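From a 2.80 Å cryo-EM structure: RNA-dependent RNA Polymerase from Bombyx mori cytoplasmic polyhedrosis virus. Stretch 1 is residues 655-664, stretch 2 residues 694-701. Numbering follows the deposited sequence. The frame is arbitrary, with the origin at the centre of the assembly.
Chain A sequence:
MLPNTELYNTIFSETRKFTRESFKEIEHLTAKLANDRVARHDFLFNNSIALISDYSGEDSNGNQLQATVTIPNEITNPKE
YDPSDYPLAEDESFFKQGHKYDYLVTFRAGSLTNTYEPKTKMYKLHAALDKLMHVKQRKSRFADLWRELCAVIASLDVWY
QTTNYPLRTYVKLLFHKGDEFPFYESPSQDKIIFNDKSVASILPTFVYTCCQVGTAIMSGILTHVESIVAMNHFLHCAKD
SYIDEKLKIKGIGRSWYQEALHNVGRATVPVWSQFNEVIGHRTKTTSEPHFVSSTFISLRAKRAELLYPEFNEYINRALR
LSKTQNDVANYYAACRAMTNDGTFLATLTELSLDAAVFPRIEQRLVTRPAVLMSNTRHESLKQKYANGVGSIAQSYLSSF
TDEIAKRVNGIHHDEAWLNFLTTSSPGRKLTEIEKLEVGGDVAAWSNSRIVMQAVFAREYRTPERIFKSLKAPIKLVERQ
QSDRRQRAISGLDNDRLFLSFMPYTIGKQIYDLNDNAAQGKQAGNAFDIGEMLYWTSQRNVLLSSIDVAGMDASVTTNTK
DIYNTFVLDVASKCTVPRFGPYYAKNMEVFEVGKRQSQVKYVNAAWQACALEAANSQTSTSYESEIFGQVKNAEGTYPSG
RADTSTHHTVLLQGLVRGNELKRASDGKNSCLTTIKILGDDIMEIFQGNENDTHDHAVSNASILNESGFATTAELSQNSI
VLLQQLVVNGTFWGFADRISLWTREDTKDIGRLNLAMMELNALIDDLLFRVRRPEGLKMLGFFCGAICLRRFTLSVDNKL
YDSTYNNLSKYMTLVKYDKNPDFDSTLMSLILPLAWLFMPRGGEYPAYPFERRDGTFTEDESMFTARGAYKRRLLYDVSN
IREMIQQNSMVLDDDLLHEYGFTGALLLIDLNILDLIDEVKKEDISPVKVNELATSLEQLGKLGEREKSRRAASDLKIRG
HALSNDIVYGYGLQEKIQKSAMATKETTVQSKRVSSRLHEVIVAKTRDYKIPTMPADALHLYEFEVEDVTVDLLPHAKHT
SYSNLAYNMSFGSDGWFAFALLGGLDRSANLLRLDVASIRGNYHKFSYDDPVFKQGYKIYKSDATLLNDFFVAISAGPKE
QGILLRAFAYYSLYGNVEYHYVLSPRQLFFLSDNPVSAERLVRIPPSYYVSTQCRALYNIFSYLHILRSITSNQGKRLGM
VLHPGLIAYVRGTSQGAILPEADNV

Stretch 1, residues 655-664: LVRGNELKRA
Stretch 2 694-701: HDHAVSNA

Two segments of longer helices meet here, residues 655-664 and 694-701, with phi near -67° and psi near -38° throughout. Their axes approach to 10.2 Å, and the N-to-C directions differ by 125°, so the helices cross obliquely in a roughly opposed sense. The closest CA pair, Val656 CA and Asn700 CA at 6.5 Å, sets the register. The contact is small, burying 351 Å² in all, and it is built mainly from polar side chains.

Arg663 covers the most surface. Its CA-to-CB bond points toward the other helix, and chi1 m, chi2 t, chi3 p with chi4 at 88° lay the guanidinium flat on the ring of His696, centres 4.6 Å apart and planes at 16°. His696 is in the t rotamer with chi2 at -177°, presenting a ring face; its CD2 lies 3.5 Å from Arg663 CD, so the aliphatic part of the arginine packs there too. At the guanidinium edge, Arg663 NH1 makes a long salt bridge to Asp695 OD1 at 3.7 Å, with Asp695 chi1 t. Flat, charged arginine suits this place because face and edge serve different partners.

One turn earlier, Asn659 also points toward the partner. With chi1 t and chi2 near 10°, its ND2 donates to Asn700 OD1 at 3.0 Å, the N-H...O angle being 141°. Asn700 starts sideways, but chi1 m and chi2 -36° bring its amide nearer. An amide pair suits this buried site, one supplying the donor and the other the acceptor.

Between these anchors sits Ser699, pointing toward stretch 1. In rotamer p its OG donates to His696 O at 2.6 Å within its own helix, while remaining 3.5 Å from Arg663 NH1. The short side chain allows close approach beside the arginine.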

# COMPACT_ATOMS: atom_id res chain seq x y z
N LEU A 655 11.78 11.09 16.58
CA LEU A 655 12.08 10.60 17.92
C LEU A 655 13.57 10.36 18.13
O LEU A 655 14.12 10.74 19.17
CB LEU A 655 11.30 9.31 18.21
CG LEU A 655 9.79 9.33 18.39
CD1 LEU A 655 9.30 7.91 18.58
CD2 LEU A 655 9.38 10.19 19.56
N VAL A 656 14.25 9.78 17.14
CA VAL A 656 15.67 9.46 17.31
C VAL A 656 16.52 10.73 17.32
O VAL A 656 17.34 10.94 18.23
CB VAL A 656 16.13 8.47 16.23
CG1 VAL A 656 17.63 8.30 16.26
CG2 VAL A 656 15.48 7.13 16.46
N ARG A 657 16.34 11.60 16.33
CA ARG A 657 17.17 12.80 16.27
C ARG A 657 16.82 13.80 17.37
O ARG A 657 17.71 14.51 17.88
CB ARG A 657 17.04 13.43 14.90
CG ARG A 657 17.63 12.61 13.77
CD ARG A 657 19.13 12.60 13.86
NE ARG A 657 19.75 11.96 12.71
CZ ARG A 657 21.05 11.78 12.56
NH1 ARG A 657 21.88 12.19 13.51
NH2 ARG A 657 21.53 11.19 11.48
N GLY A 658 15.56 13.84 17.81
CA GLY A 658 15.22 14.66 18.95
C GLY A 658 15.74 14.10 20.25
O GLY A 658 16.00 14.86 21.18
N ASN A 659 15.90 12.78 20.34
CA ASN A 659 16.56 12.23 21.52
C ASN A 659 18.04 12.60 21.53
O ASN A 659 18.61 12.80 22.60
CB ASN A 659 16.41 10.71 21.56
CG ASN A 659 16.72 10.15 22.93
OD1 ASN A 659 16.87 10.88 23.90
ND2 ASN A 659 16.87 8.84 23.00
N GLU A 660 18.65 12.68 20.35
CA GLU A 660 20.03 13.17 20.26
C GLU A 660 20.14 14.61 20.76
O GLU A 660 21.03 14.93 21.57
CB GLU A 660 20.51 13.05 18.81
CG GLU A 660 21.96 13.40 18.58
CD GLU A 660 22.40 13.11 17.15
OE1 GLU A 660 21.55 12.69 16.35
OE2 GLU A 660 23.59 13.29 16.84
N LEU A 661 19.21 15.48 20.34
CA LEU A 661 19.20 16.86 20.82
C LEU A 661 18.89 16.95 22.32
O LEU A 661 19.44 17.80 23.02
CB LEU A 661 18.17 17.68 20.05
CG LEU A 661 18.38 17.89 18.56
CD1 LEU A 661 17.21 18.67 17.99
CD2 LEU A 661 19.68 18.62 18.32
N LYS A 662 18.01 16.08 22.81
CA LYS A 662 17.64 16.08 24.23
C LYS A 662 18.79 15.63 25.11
O LYS A 662 19.01 16.20 26.19
CB LYS A 662 16.43 15.18 24.42
CG LYS A 662 15.89 15.09 25.83
CD LYS A 662 15.27 16.40 26.25
CE LYS A 662 14.47 16.24 27.53
NZ LYS A 662 15.31 15.87 28.70
N ARG A 663 19.55 14.62 24.66
CA ARG A 663 20.75 14.22 25.37
C ARG A 663 21.81 15.32 25.33
O ARG A 663 22.56 15.48 26.30
CB ARG A 663 21.31 12.94 24.78
CG ARG A 663 20.55 11.71 25.13
CD ARG A 663 21.11 10.54 24.37
NE ARG A 663 22.53 10.35 24.61
CZ ARG A 663 23.04 9.63 25.60
NH1 ARG A 663 22.23 9.02 26.46
NH2 ARG A 663 24.35 9.51 25.73
N ALA A 664 21.89 16.06 24.23
CA ALA A 664 22.80 17.19 24.17
C ALA A 664 22.42 18.27 25.18
O ALA A 664 23.29 18.83 25.86
CB ALA A 664 22.84 17.78 22.76
N HIS A 694 26.34 2.05 24.66
CA HIS A 694 25.28 1.36 25.39
C HIS A 694 24.31 2.35 26.03
O HIS A 694 23.09 2.13 26.00
CB HIS A 694 25.88 0.43 26.44
CG HIS A 694 24.87 -0.34 27.23
ND1 HIS A 694 24.10 -1.34 26.68
CD2 HIS A 694 24.51 -0.26 28.53
CE1 HIS A 694 23.31 -1.84 27.60
NE2 HIS A 694 23.54 -1.21 28.74
N ASP A 695 24.82 3.47 26.56
CA ASP A 695 23.95 4.49 27.15
C ASP A 695 23.03 5.11 26.11
O ASP A 695 21.82 5.25 26.35
CB ASP A 695 24.82 5.56 27.81
CG ASP A 695 24.03 6.50 28.71
OD1 ASP A 695 22.81 6.31 28.90
OD2 ASP A 695 24.63 7.46 29.24
N HIS A 696 23.57 5.41 24.93
CA HIS A 696 22.77 6.08 23.91
C HIS A 696 21.75 5.13 23.29
O HIS A 696 20.61 5.53 23.00
CB HIS A 696 23.72 6.67 22.87
CG HIS A 696 23.09 7.67 21.96
ND1 HIS A 696 23.78 8.25 20.92
CD2 HIS A 696 21.84 8.18 21.91
CE1 HIS A 696 22.99 9.09 20.28
NE2 HIS A 696 21.80 9.06 20.86
N ALA A 697 22.11 3.85 23.14
CA ALA A 697 21.17 2.87 22.60
C ALA A 697 20.05 2.57 23.59
O ALA A 697 18.88 2.43 23.18
CB ALA A 697 21.91 1.60 22.20
N VAL A 698 20.37 2.48 24.88
CA VAL A 698 19.34 2.28 25.89
C VAL A 698 18.41 3.49 25.98
O VAL A 698 17.20 3.34 26.16
CB VAL A 698 20.00 1.93 27.24
CG1 VAL A 698 19.04 2.01 28.40
CG2 VAL A 698 20.54 0.52 27.18
N SER A 699 18.95 4.70 25.78
CA SER A 699 18.10 5.88 25.81
C SER A 699 17.16 5.94 24.61
O SER A 699 16.01 6.35 24.75
CB SER A 699 18.96 7.14 25.88
OG SER A 699 19.70 7.31 24.69
N ASN A 700 17.64 5.52 23.43
CA ASN A 700 16.75 5.44 22.27
C ASN A 700 15.67 4.38 22.45
O ASN A 700 14.51 4.60 22.06
CB ASN A 700 17.55 5.13 21.01
CG ASN A 700 18.29 6.33 20.49
OD1 ASN A 700 17.81 7.45 20.57
ND2 ASN A 700 19.46 6.09 19.92
N ALA A 701 16.02 3.24 23.05
CA ALA A 701 15.02 2.21 23.31
C ALA A 701 13.97 2.69 24.31
O ALA A 701 12.77 2.45 24.13
CB ALA A 701 15.70 0.94 23.82